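Local coordinates for protein malic enzyme (Entamoeba histolytica, PDB 3NV9) that probably catalyses the oxidative decarboxylation of malate to pyruvate with a nicotinamide dinucleotide as oxidant, at residues 222-227 / 233-238; 250-255 / 271-276. One frame throughout, in Å; residues are numbered along the deposited sequence.

Contact 1 (222-227 / 233-238). With SO4 (sulfate ion), chain G.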
ATOM      1  N   MET A 222     -18.231 -37.911  -4.449  1.00 33.14           N
ATOM      2  CA  MET A 222     -18.238 -36.514  -4.037  1.00 33.08           C
ATOM      3  C   MET A 222     -19.203 -35.668  -4.876  1.00 33.53           C
ATOM      4  O   MET A 222     -19.104 -35.687  -6.115  1.00 33.92           O
ATOM      5  CB  MET A 222     -16.822 -35.975  -4.128  1.00 32.42           C
ATOM      6  CG  MET A 222     -15.857 -36.754  -3.228  1.00 29.76           C
ATOM      7  SD  MET A 222     -14.278 -35.950  -3.343  1.00 31.74           S
ATOM      8  CE  MET A 222     -13.186 -37.221  -2.612  1.00 29.98           C
ATOM      9  N   VAL A 223     -20.128 -34.960  -4.202  1.00 32.93           N
ATOM     10  CA  VAL A 223     -21.036 -34.001  -4.865  1.00 32.77           C
ATOM     11  C   VAL A 223     -20.656 -32.516  -4.578  1.00 33.59           C
ATOM     12  O   VAL A 223     -20.641 -32.104  -3.418  1.00 33.97           O
ATOM     13  CB  VAL A 223     -22.497 -34.202  -4.434  1.00 32.04           C
ATOM     14  CG1 VAL A 223     -23.452 -33.191  -5.176  1.00 32.00           C
ATOM     15  CG2 VAL A 223     -22.933 -35.646  -4.660  1.00 32.52           C
ATOM     16  N   PHE A 224     -20.395 -31.734  -5.632  1.00 32.74           N
ATOM     17  CA  PHE A 224     -20.094 -30.324  -5.524  1.00 32.88           C
ATOM     18  C   PHE A 224     -21.276 -29.395  -5.878  1.00 32.83           C
ATOM     19  O   PHE A 224     -21.744 -29.420  -7.006  1.00 33.01           O
ATOM     20  CB  PHE A 224     -18.904 -29.985  -6.395  1.00 31.94           C
ATOM     21  CG  PHE A 224     -17.629 -30.641  -5.945  1.00 32.59           C
ATOM     22  CD1 PHE A 224     -17.385 -31.991  -6.223  1.00 31.03           C
ATOM     23  CD2 PHE A 224     -16.638 -29.902  -5.284  1.00 32.36           C
ATOM     24  CE1 PHE A 224     -16.154 -32.616  -5.817  1.00 33.43           C
ATOM     25  CE2 PHE A 224     -15.406 -30.495  -4.886  1.00 31.07           C
ATOM     26  CZ  PHE A 224     -15.172 -31.862  -5.126  1.00 31.16           C
ATOM     27  N   ILE A 225     -21.774 -28.626  -4.902  1.00 31.80           N
ATOM     28  CA  ILE A 225     -22.927 -27.725  -5.121  1.00 31.76           C
ATOM     29  C   ILE A 225     -22.365 -26.344  -5.456  1.00 32.20           C
ATOM     30  O   ILE A 225     -21.804 -25.645  -4.558  1.00 31.69           O
ATOM     31  CB  ILE A 225     -23.865 -27.571  -3.893  1.00 31.18           C
ATOM     32  CG1 ILE A 225     -24.202 -28.911  -3.212  1.00 30.58           C
ATOM     33  CG2 ILE A 225     -25.128 -26.715  -4.228  1.00 30.30           C
ATOM     34  CD1 ILE A 225     -24.964 -29.870  -3.996  1.00 31.63           C
ATOM     35  N   GLY A 226     -22.459 -25.986  -6.743  1.00 31.71           N
ATOM     36  CA  GLY A 226     -21.966 -24.699  -7.243  1.00 31.98           C
ATOM     37  C   GLY A 226     -20.806 -24.910  -8.199  1.00 31.97           C
ATOM     38  O   GLY A 226     -19.956 -25.750  -7.945  1.00 33.85           O
ATOM     39  N   ALA A 227     -20.773 -24.154  -9.292  1.00 30.67           N
ATOM     40  CA  ALA A 227     -19.686 -24.188 -10.246  1.00 30.07           C
ATOM     41  C   ALA A 227     -18.925 -22.876 -10.296  1.00 29.61           C
ATOM     42  O   ALA A 227     -18.320 -22.541 -11.325  1.00 30.22           O
ATOM     43  CB  ALA A 227     -20.197 -24.496 -11.610  1.00 30.52           C
ATOM     44  N   THR A 233     -12.066 -24.970  -8.691  1.00 28.98           N
ATOM     45  CA  THR A 233     -10.660 -25.191  -8.372  1.00 27.73           C
ATOM     46  C   THR A 233     -10.528 -26.267  -7.308  1.00 27.64           C
ATOM     47  O   THR A 233      -9.562 -27.021  -7.342  1.00 26.12           O
ATOM     48  CB  THR A 233      -9.948 -23.915  -7.962  1.00 27.67           C
ATOM     49  OG1 THR A 233     -10.339 -22.850  -8.843  1.00 27.76           O
ATOM     50  CG2 THR A 233      -8.431 -24.095  -8.010  1.00 24.07           C
ATOM     51  N   CYS A 234     -11.525 -26.342  -6.413  1.00 28.19           N
ATOM     52  CA  CYS A 234     -11.586 -27.369  -5.357  1.00 29.47           C
ATOM     53  C   CYS A 234     -11.656 -28.744  -5.980  1.00 29.99           C
ATOM     54  O   CYS A 234     -10.923 -29.633  -5.581  1.00 30.12           O
ATOM     55  CB  CYS A 234     -12.746 -27.175  -4.399  1.00 28.55           C
ATOM     56  SG  CYS A 234     -12.500 -25.772  -3.287  1.00 32.26           S
ATOM     57  N   LEU A 235     -12.523 -28.892  -6.979  1.00 30.60           N
ATOM     58  CA  LEU A 235     -12.684 -30.130  -7.718  1.00 30.30           C
ATOM     59  C   LEU A 235     -11.393 -30.492  -8.414  1.00 30.57           C
ATOM     60  O   LEU A 235     -10.928 -31.616  -8.290  1.00 31.32           O
ATOM     61  CB  LEU A 235     -13.819 -29.993  -8.742  1.00 31.12           C
ATOM     62  CG  LEU A 235     -14.327 -31.272  -9.401  1.00 29.05           C
ATOM     63  CD1 LEU A 235     -15.774 -31.011  -9.799  1.00 26.20           C
ATOM     64  CD2 LEU A 235     -13.426 -31.589 -10.632  1.00 25.42           C
ATOM     65  N   ARG A 236     -10.798 -29.543  -9.119  1.00 30.19           N
ATOM     66  CA  ARG A 236      -9.576 -29.812  -9.828  1.00 29.28           C
ATOM     67  C   ARG A 236      -8.405 -30.240  -8.923  1.00 30.17           C
ATOM     68  O   ARG A 236      -7.628 -31.169  -9.286  1.00 30.45           O
ATOM     69  CB  ARG A 236      -9.160 -28.612 -10.638  1.00 30.04           C
ATOM     70  CG  ARG A 236      -7.834 -28.881 -11.374  1.00 31.06           C
ATOM     71  CD  ARG A 236      -7.410 -27.734 -12.242  1.00 32.60           C
ATOM     72  NE  ARG A 236      -6.766 -26.643 -11.514  1.00 32.41           N
ATOM     73  CZ  ARG A 236      -7.225 -25.395 -11.417  1.00 34.23           C
ATOM     74  NH1 ARG A 236      -8.402 -25.056 -11.940  1.00 36.61           N
ATOM     75  NH2 ARG A 236      -6.513 -24.473 -10.772  1.00 30.02           N
ATOM     76  N   LEU A 237      -8.226 -29.578  -7.776  1.00 28.76           N
ATOM     77  CA  LEU A 237      -7.111 -30.002  -6.924  1.00 27.89           C
ATOM     78  C   LEU A 237      -7.394 -31.355  -6.350  1.00 27.27           C
ATOM     79  O   LEU A 237      -6.467 -32.140  -6.206  1.00 28.37           O
ATOM     80  CB  LEU A 237      -6.760 -29.017  -5.784  1.00 27.62           C
ATOM     81  CG  LEU A 237      -6.189 -27.688  -6.271  1.00 27.05           C
ATOM     82  CD1 LEU A 237      -5.627 -26.847  -5.093  1.00 28.81           C
ATOM     83  CD2 LEU A 237      -5.195 -27.869  -7.390  1.00 21.47           C
ATOM     84  N   ILE A 238      -8.659 -31.608  -5.993  1.00 26.86           N
ATOM     85  CA  ILE A 238      -9.090 -32.845  -5.323  1.00 26.40           C
ATOM     86  C   ILE A 238      -8.922 -34.097  -6.211  1.00 27.67           C
ATOM     87  O   ILE A 238      -8.560 -35.177  -5.687  1.00 26.87           O
ATOM     88  CB  ILE A 238     -10.499 -32.707  -4.756  1.00 26.16           C
ATOM     89  CG1 ILE A 238     -10.445 -31.892  -3.447  1.00 25.98           C
ATOM     90  CG2 ILE A 238     -11.181 -34.069  -4.461  1.00 25.15           C
ATOM     91  CD1 ILE A 238     -11.813 -31.205  -3.036  1.00 26.08           C
TER
HETATM   92  S   SO4 G 492     -23.110 -21.654 -10.483  1.00 70.38           S
HETATM   93  O1  SO4 G 492     -23.702 -22.662  -9.578  1.00 68.77           O
HETATM   94  O2  SO4 G 492     -22.142 -22.189 -11.443  1.00 71.31           O
HETATM   95  O3  SO4 G 492     -24.147 -20.955 -11.287  1.00 69.44           O
HETATM   96  O4  SO4 G 492     -22.334 -20.774  -9.622  1.00 71.93           O
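The first torsions of Phe224 and Leu235 set their meeting: CG of Phe224 stands beside its backbone N, anti to the carbonyl carbon (chi1 -65°), sending the ring from the strand toward the helix, whereas CG of Leu235 lies opposite its own backbone N and leads the branch across the benzyl group. Leu235 lies over one face of the ring. Its CB makes a CH-pi contact, 4.3 Å from the centroid of the Phe224 ring and 14° off the normal, while Leu235 CD1 reaches back to Phe224 CD1 at 4.0 Å. The far rim of the ring also rests on helix backbone, Phe224 CE2 lying 3.9 Å from Leu235 N, so the aromatic group lies against main chain as well as side chain. Ile238 approaches from the opposite direction, at the edge: its CD1 sits near the ring plane, 4.0 Å from Phe224 CZ. The other branch of Ile238, CG2, serves Met222, whose extended chain brings SD within 3.8 Å of it. Strand 222-225 and helix 229-240 open a beta-alpha-beta unit of the Rossmann-type NAD-binding domain, and their short axes run nearly antiparallel (158°) at 10.3 Å. No hydrogen bond crosses between the segments; the strand is tied instead through its backbone to strands 248-252 and 297-300, and the helix is backed by helix 193-213. Between strand and helix lies the tight glycine-rich turn usual in this fold. Gly226, at its start, has backbone angles at which a CB would press on the preceding carbonyl oxygen. The next residue turns its N-H to a sulfate ion, probably from the crystallisation liquor, through weak hydrogen bonds from Ala227 N to O2 (3.2 Å) and O1 (3.3 Å).

Contact 2 (250-255 / 271-276); sequences MFDSKG and YRKWEI. With SO4 (sulfate ion), chain G.
Lys273 reaches from helix 271-279 to Asp252 at the end of strand 248-252. Its CB points toward the strand, and from there the chain passes the methyl of Ala227. A bend at the third torsion (chi3 56°) then turns CE alongside that methyl and aims the ammonium group at the acid. Lys273 NZ ends in a salt bridge and hydrogen bond with Asp252 OD2 at 3.1 Å, received on the anti lone pair, away from OD1; the two side chains cross at about a right angle. The same OD2 also forms a salt bridge with Arg261, so two cations share this oxygen, which would probably stabilise the carboxylate as an anion. OD1 is engaged too. Asp252 OD1 accepts from Lys254 N at 3.0 Å, the N lying above the carboxylate plane, 56° out of it, in an Asx turn that fastens the acid to the type I turn from Asp252 to Gly255. Further along the interface the contact becomes apolar. Met250 bends at its last torsion (chi3 90°) and sets CE between the two branches of Ile276: Met250 CE is 3.4 Å from Ile276 CD1, closer than two carbons normally pack, and 3.6 Å from Ile276 CG2. Leu235 of helix 229-240 touches both residues, closing this buried patch. At the other end, Ser253 N gives a weak hydrogen bond to O3 of a bound sulfate ion, probably from the crystallisation liquor, 3.5 Å away. In Rossmann folds that bind NAD an acid often ends the second strand, beside the glycine-rich turn, and meets the adenosine ribose; Asp252 holds the equivalent place, though no cofactor is bound here.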
ATOM      1  N   MET A 250     -20.410 -32.272 -10.215  1.00 35.35           N
ATOM      2  CA  MET A 250     -20.670 -30.845  -9.939  1.00 37.08           C
ATOM      3  C   MET A 250     -22.060 -30.289 -10.437  1.00 38.10           C
ATOM      4  O   MET A 250     -22.508 -30.626 -11.532  1.00 38.62           O
ATOM      5  CB  MET A 250     -19.512 -30.013 -10.471  1.00 36.18           C
ATOM      6  CG  MET A 250     -19.712 -28.544 -10.395  1.00 37.57           C
ATOM      7  SD  MET A 250     -18.105 -27.760 -10.266  1.00 41.94           S
ATOM      8  CE  MET A 250     -17.582 -27.453 -11.912  1.00 39.76           C
ATOM      9  N   PHE A 251     -22.728 -29.436  -9.653  1.00 38.83           N
ATOM     10  CA  PHE A 251     -23.955 -28.756 -10.137  1.00 39.64           C
ATOM     11  C   PHE A 251     -23.785 -27.237 -10.288  1.00 40.53           C
ATOM     12  O   PHE A 251     -23.190 -26.575  -9.423  1.00 41.00           O
ATOM     13  CB  PHE A 251     -25.165 -29.030  -9.251  1.00 38.68           C
ATOM     14  CG  PHE A 251     -25.585 -30.471  -9.201  1.00 39.64           C
ATOM     15  CD1 PHE A 251     -24.811 -31.428  -8.506  1.00 37.79           C
ATOM     16  CD2 PHE A 251     -26.785 -30.896  -9.822  1.00 39.42           C
ATOM     17  CE1 PHE A 251     -25.216 -32.791  -8.458  1.00 37.19           C
ATOM     18  CE2 PHE A 251     -27.216 -32.271  -9.754  1.00 37.05           C
ATOM     19  CZ  PHE A 251     -26.436 -33.206  -9.089  1.00 36.97           C
ATOM     20  N   ASP A 252     -24.292 -26.679 -11.393  1.00 40.81           N
ATOM     21  CA  ASP A 252     -24.453 -25.233 -11.490  1.00 40.53           C
ATOM     22  C   ASP A 252     -25.945 -24.859 -11.300  1.00 41.56           C
ATOM     23  O   ASP A 252     -26.731 -25.702 -10.830  1.00 40.65           O
ATOM     24  CB  ASP A 252     -23.844 -24.714 -12.786  1.00 40.38           C
ATOM     25  CG  ASP A 252     -24.612 -25.142 -13.988  1.00 37.13           C
ATOM     26  OD1 ASP A 252     -25.666 -25.773 -13.793  1.00 34.78           O
ATOM     27  OD2 ASP A 252     -24.154 -24.854 -15.109  1.00 33.97           O
ATOM     28  N   SER A 253     -26.333 -23.619 -11.621  1.00 42.86           N
ATOM     29  CA  SER A 253     -27.747 -23.180 -11.446  1.00 45.51           C
ATOM     30  C   SER A 253     -28.772 -24.018 -12.245  1.00 46.48           C
ATOM     31  O   SER A 253     -29.896 -24.264 -11.776  1.00 46.83           O
ATOM     32  CB  SER A 253     -27.932 -21.689 -11.767  1.00 45.65           C
ATOM     33  OG  SER A 253     -27.303 -21.301 -12.996  1.00 47.67           O
ATOM     34  N   LYS A 254     -28.335 -24.479 -13.418  1.00 46.90           N
ATOM     35  CA  LYS A 254     -29.160 -25.159 -14.401  1.00 47.59           C
ATOM     36  C   LYS A 254     -29.132 -26.692 -14.323  1.00 47.40           C
ATOM     37  O   LYS A 254     -29.654 -27.339 -15.225  1.00 47.88           O
ATOM     38  CB  LYS A 254     -28.694 -24.768 -15.799  1.00 47.37           C
ATOM     39  CG  LYS A 254     -28.307 -23.301 -15.970  1.00 49.87           C
ATOM     40  CD  LYS A 254     -28.760 -22.761 -17.331  1.00 51.57           C
ATOM     41  CE  LYS A 254     -29.182 -21.292 -17.241  1.00 54.24           C
ATOM     42  NZ  LYS A 254     -30.076 -21.038 -16.056  1.00 52.67           N
ATOM     43  N   GLY A 255     -28.514 -27.276 -13.290  1.00 46.88           N
ATOM     44  CA  GLY A 255     -28.358 -28.750 -13.192  1.00 45.00           C
ATOM     45  C   GLY A 255     -26.932 -29.312 -13.351  1.00 44.85           C
ATOM     46  O   GLY A 255     -25.966 -28.552 -13.586  1.00 44.84           O
ATOM     47  N   TYR A 271     -14.226 -22.633 -19.984  1.00 40.83           N
ATOM     48  CA  TYR A 271     -13.504 -23.867 -20.275  1.00 41.04           C
ATOM     49  C   TYR A 271     -13.268 -24.784 -19.022  1.00 41.61           C
ATOM     50  O   TYR A 271     -13.345 -26.016 -19.140  1.00 41.40           O
ATOM     51  CB  TYR A 271     -12.186 -23.561 -20.962  1.00 40.68           C
ATOM     52  CG  TYR A 271     -11.099 -23.017 -20.050  1.00 44.12           C
ATOM     53  CD1 TYR A 271     -10.143 -23.865 -19.471  1.00 46.70           C
ATOM     54  CD2 TYR A 271     -11.003 -21.649 -19.785  1.00 47.37           C
ATOM     55  CE1 TYR A 271      -9.130 -23.373 -18.639  1.00 45.71           C
ATOM     56  CE2 TYR A 271     -10.000 -21.141 -18.953  1.00 49.24           C
ATOM     57  CZ  TYR A 271      -9.060 -22.009 -18.374  1.00 49.63           C
ATOM     58  OH  TYR A 271      -8.058 -21.486 -17.536  1.00 50.73           O
ATOM     59  N   ARG A 272     -13.004 -24.190 -17.839  1.00 40.08           N
ATOM     60  CA  ARG A 272     -12.817 -24.996 -16.630  1.00 38.57           C
ATOM     61  C   ARG A 272     -14.075 -25.831 -16.300  1.00 37.83           C
ATOM     62  O   ARG A 272     -13.991 -27.012 -15.958  1.00 37.23           O
ATOM     63  CB  ARG A 272     -12.277 -24.148 -15.437  1.00 38.24           C
ATOM     64  CG  ARG A 272     -11.269 -23.045 -15.828  1.00 35.33           C
ATOM     65  CD  ARG A 272      -9.986 -22.898 -14.950  1.00 36.47           C
ATOM     66  NE  ARG A 272      -9.132 -24.039 -15.140  1.00 33.66           N
ATOM     67  CZ  ARG A 272      -7.805 -24.113 -15.024  1.00 34.78           C
ATOM     68  NH1 ARG A 272      -6.991 -23.087 -14.668  1.00 27.34           N
ATOM     69  NH2 ARG A 272      -7.293 -25.305 -15.305  1.00 32.08           N
ATOM     70  N   LYS A 273     -15.262 -25.254 -16.442  1.00 37.58           N
ATOM     71  CA  LYS A 273     -16.469 -26.064 -16.230  1.00 37.35           C
ATOM     72  C   LYS A 273     -16.570 -27.141 -17.323  1.00 37.78           C
ATOM     73  O   LYS A 273     -17.035 -28.262 -17.061  1.00 36.85           O
ATOM     74  CB  LYS A 273     -17.759 -25.228 -16.158  1.00 37.19           C
ATOM     75  CG  LYS A 273     -17.798 -24.134 -15.069  1.00 36.96           C
ATOM     76  CD  LYS A 273     -19.060 -23.234 -15.208  1.00 39.29           C
ATOM     77  CE  LYS A 273     -20.391 -24.016 -15.192  1.00 39.62           C
ATOM     78  NZ  LYS A 273     -21.599 -23.138 -15.331  1.00 41.80           N
ATOM     79  N   TRP A 274     -16.101 -26.800 -18.518  1.00 38.57           N
ATOM     80  CA  TRP A 274     -16.130 -27.715 -19.662  1.00 41.34           C
ATOM     81  C   TRP A 274     -15.258 -28.985 -19.483  1.00 42.01           C
ATOM     82  O   TRP A 274     -15.757 -30.111 -19.708  1.00 42.57           O
ATOM     83  CB  TRP A 274     -15.801 -26.980 -20.972  1.00 40.96           C
ATOM     84  CG  TRP A 274     -15.908 -27.910 -22.148  1.00 45.19           C
ATOM     85  CD1 TRP A 274     -14.940 -28.159 -23.105  1.00 44.29           C
ATOM     86  CD2 TRP A 274     -17.027 -28.761 -22.465  1.00 44.24           C
ATOM     87  NE1 TRP A 274     -15.414 -29.100 -23.988  1.00 47.22           N
ATOM     88  CE2 TRP A 274     -16.685 -29.480 -23.621  1.00 46.14           C
ATOM     89  CE3 TRP A 274     -18.290 -28.960 -21.894  1.00 45.09           C
ATOM     90  CZ2 TRP A 274     -17.562 -30.400 -24.211  1.00 47.62           C
ATOM     91  CZ3 TRP A 274     -19.157 -29.884 -22.461  1.00 44.15           C
ATOM     92  CH2 TRP A 274     -18.791 -30.593 -23.608  1.00 46.29           C
ATOM     93  N   GLU A 275     -13.998 -28.799 -19.057  1.00 42.58           N
ATOM     94  CA  GLU A 275     -13.084 -29.906 -18.692  1.00 43.50           C
ATOM     95  C   GLU A 275     -13.752 -30.837 -17.668  1.00 43.31           C
ATOM     96  O   GLU A 275     -13.715 -32.060 -17.783  1.00 43.88           O
ATOM     97  CB  GLU A 275     -11.766 -29.335 -18.167  1.00 43.87           C
ATOM     98  CG  GLU A 275     -10.844 -30.307 -17.372  1.00 48.18           C
ATOM     99  CD  GLU A 275     -10.094 -31.334 -18.254  1.00 53.01           C
ATOM    100  OE1 GLU A 275     -10.078 -31.167 -19.498  1.00 54.41           O
ATOM    101  OE2 GLU A 275      -9.533 -32.316 -17.701  1.00 54.05           O
ATOM    102  N   ILE A 276     -14.408 -30.231 -16.685  1.00 42.85           N
ATOM    103  CA  ILE A 276     -15.196 -30.951 -15.684  1.00 41.44           C
ATOM    104  C   ILE A 276     -16.447 -31.619 -16.270  1.00 41.27           C
ATOM    105  O   ILE A 276     -16.896 -32.652 -15.763  1.00 41.21           O
ATOM    106  CB  ILE A 276     -15.565 -29.970 -14.525  1.00 41.04           C
ATOM    107  CG1 ILE A 276     -14.310 -29.642 -13.722  1.00 39.81           C
ATOM    108  CG2 ILE A 276     -16.733 -30.486 -13.657  1.00 39.21           C
ATOM    109  CD1 ILE A 276     -14.414 -28.361 -12.894  1.00 40.93           C
TER
HETATM  110  S   SO4 G 492     -23.110 -21.654 -10.483  1.00 70.38           S
HETATM  111  O1  SO4 G 492     -23.702 -22.662  -9.578  1.00 68.77           O
HETATM  112  O2  SO4 G 492     -22.142 -22.189 -11.443  1.00 71.31           O
HETATM  113  O3  SO4 G 492     -24.147 -20.955 -11.287  1.00 69.44           O
HETATM  114  O4  SO4 G 492     -22.334 -20.774  -9.622  1.00 71.93           O

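How the contacts relate
Contact 1 comes wholly before contact 2 along the chain, and their centres lie 10 Å apart. Strands 222-225 and 248-252 are neighbours in one sheet, probably joined by backbone hydrogen bonds from Phe251 N to Phe224 O and from Gly226 N to Phe251 O, each 2.8 Å. Leu235 links the two apolar layers, since helix 229-240 packs on Phe224 in contact 1 and on Met250 and Ile276 in contact 2. One sulfate is held weakly by backbone N-H groups of both contacts, between the glycine-rich turn and the end of the second strand. Its place is consistent with part of the dinucleotide pocket, perhaps a site for a cofactor phosphate.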